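Local coordinates for PspGI restriction endonuclease (Pyrococcus sp. GI-H, PDB 3BM3) that cleaves specific DNA sites as a type II restriction endonuclease, flipping bases out of the helix on binding, at a contact of chain A with DNA. Coordinates in Å, arbitrary orientation; residue numbers count along the deposited sequence, not the author numbering.

A contact of chain A with DNA. Residues 101, 105, 160-162. With nucleotides of chain B.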
# COMPACT_ATOMS: atom_id res chain seq x y z
N GLY A 101 7.90 3.21 9.81
CA GLY A 101 8.55 2.31 8.83
C GLY A 101 10.05 2.43 8.91
O GLY A 101 10.79 1.43 8.97
N GLU A 105 13.17 -0.40 9.89
CA GLU A 105 14.25 -0.65 8.97
C GLU A 105 15.57 -0.37 9.65
O GLU A 105 16.51 -1.15 9.54
CB GLU A 105 14.05 0.16 7.70
CG GLU A 105 12.77 -0.37 7.00
CD GLU A 105 12.34 0.30 5.69
OE1 GLU A 105 13.21 0.59 4.84
OE2 GLU A 105 11.10 0.42 5.49
N LYS A 160 8.28 -4.68 6.07
CA LYS A 160 7.14 -3.83 6.43
C LYS A 160 6.82 -3.96 7.90
O LYS A 160 7.07 -5.00 8.47
CB LYS A 160 5.90 -4.17 5.60
CG LYS A 160 6.10 -3.84 4.15
CD LYS A 160 4.86 -4.00 3.36
CE LYS A 160 5.17 -3.86 1.89
NZ LYS A 160 5.71 -2.55 1.56
N ARG A 161 6.30 -2.89 8.50
CA ARG A 161 5.88 -2.92 9.88
C ARG A 161 4.49 -3.55 9.84
O ARG A 161 4.38 -4.78 9.66
CB ARG A 161 5.94 -1.54 10.49
CG ARG A 161 5.66 -1.48 11.96
CD ARG A 161 5.82 -0.07 12.43
NE ARG A 161 5.53 0.07 13.84
CZ ARG A 161 4.32 0.10 14.39
NH1 ARG A 161 3.22 -0.09 13.66
NH2 ARG A 161 4.18 0.25 15.70
N LYS A 162 3.44 -2.78 10.05
CA LYS A 162 2.11 -3.32 9.74
C LYS A 162 1.98 -3.47 8.22
O LYS A 162 2.50 -2.68 7.45
CB LYS A 162 1.00 -2.50 10.34
CG LYS A 162 0.99 -2.68 11.83
CD LYS A 162 0.03 -1.75 12.53
CE LYS A 162 -0.06 -2.07 14.05
NZ LYS A 162 -0.99 -1.21 14.82
P DC B 4 8.42 0.83 1.07
OP1 DC B 4 9.38 -0.24 1.46
OP2 DC B 4 7.24 0.50 0.23
O5' DC B 4 7.92 1.50 2.42
C5' DC B 4 8.86 1.92 3.40
C4' DC B 4 8.21 2.90 4.35
O4' DC B 4 7.84 4.10 3.67
C3' DC B 4 6.90 2.40 4.93
O3' DC B 4 7.19 1.51 6.00
C2' DC B 4 6.26 3.69 5.41
C1' DC B 4 6.75 4.70 4.38
N1 DC B 4 5.75 5.11 3.38
C2 DC B 4 5.09 6.32 3.55
O2 DC B 4 5.32 6.99 4.58
N3 DC B 4 4.21 6.73 2.61
C4 DC B 4 3.98 5.97 1.53
N4 DC B 4 3.14 6.42 0.61
C5 DC B 4 4.62 4.71 1.36
C6 DC B 4 5.49 4.32 2.30
P DC B 5 6.19 0.30 6.32
OP1 DC B 5 6.75 -0.45 7.46
OP2 DC B 5 5.85 -0.40 5.06
O5' DC B 5 4.88 1.05 6.84
C5' DC B 5 4.95 1.89 7.98
C4' DC B 5 3.62 2.56 8.19
O4' DC B 5 3.36 3.37 7.03
C3' DC B 5 2.46 1.58 8.31
O3' DC B 5 1.72 1.86 9.49
C2' DC B 5 1.61 1.83 7.08
C1' DC B 5 2.02 3.22 6.63
N1 DC B 5 1.97 3.37 5.17
C2 DC B 5 1.32 4.48 4.63
O2 DC B 5 0.88 5.35 5.41
N3 DC B 5 1.19 4.58 3.29
C4 DC B 5 1.71 3.64 2.50
N4 DC B 5 1.53 3.76 1.18
C5 DC B 5 2.42 2.53 3.02
C6 DC B 5 2.52 2.43 4.35
P DA B 6 2.23 1.29 10.89
OP1 DA B 6 2.82 -0.06 10.70
OP2 DA B 6 1.12 1.48 11.86
O5' DA B 6 3.45 2.25 11.26
C5' DA B 6 3.20 3.56 11.74
C4' DA B 6 3.12 3.53 13.24
O4' DA B 6 4.42 3.32 13.83
C3' DA B 6 2.56 4.80 13.87
O3' DA B 6 1.52 4.44 14.76
C2' DA B 6 3.75 5.38 14.62
C1' DA B 6 4.51 4.13 14.99
N9 DA B 6 5.92 4.31 15.32
C8 DA B 6 6.75 3.35 15.83
N7 DA B 6 7.97 3.77 16.06
C5 DA B 6 7.94 5.10 15.67
C6 DA B 6 8.92 6.10 15.68
N6 DA B 6 10.18 5.90 16.10
N1 DA B 6 8.57 7.33 15.24
C2 DA B 6 7.32 7.52 14.82
N3 DA B 6 6.30 6.66 14.77
C4 DA B 6 6.68 5.45 15.22
O HOH W 1 4.28 -0.67 3.02
O HOH W 2 0.49 1.07 14.32
O HOH W 3 9.46 -0.74 7.66
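Arg161 holds the phosphate of DA6, the unpaired and evidently flipped adenine, through NH1, with its aliphatic chain lying alongside. NH1 forms a salt bridge and hydrogen bond to the phosphate oxygen OP1 of DA6 at 3.0 Å, and OP1 lies 9° out of the guanidinium plane, at its edge. One guanidinium face lies over the sugar, with O4' of DA6 3.3 Å above its centre. CG stands anti to the backbone N (chi1 -174°) and the chain runs extended to NE, which carries the charge past the phosphate to the sugar. Cut back to alanine, Arg161 would probably cost OP1 its direct guanidinium partner and leave O4' without the flat group over it.

The backbone N of Lys162 also donates to OP1 of DA6, at 2.9 Å, so two donors fix this oxygen. A water 2.6 Å from OP2 of DA6 links it to Arg161 NH1 and Lys162 NZ, giving both non-bridging oxygens basic neighbours. One phosphate upstream, the amide N of Arg161 donates to OP1 of DC5 at 2.7 Å. Lys160 bends at chi4 (-62°), bringing NZ to 3.7 Å from OP2 of DC4, a longer salt bridge, while a water links NZ to OP2 of DC5. Another water bridges OP1 of DC5 to Gly101 O and Glu105 OE2.

This DNA-backbone contact adjoins the nuclease centre: Lys160, likely its PD-(D/E)XK-type lysine, ends strand 155-160, Arg161 and Lys162 begin the following loop, and Gly101 and Glu105 lie on helix 85-115, with the DNA backbone running between.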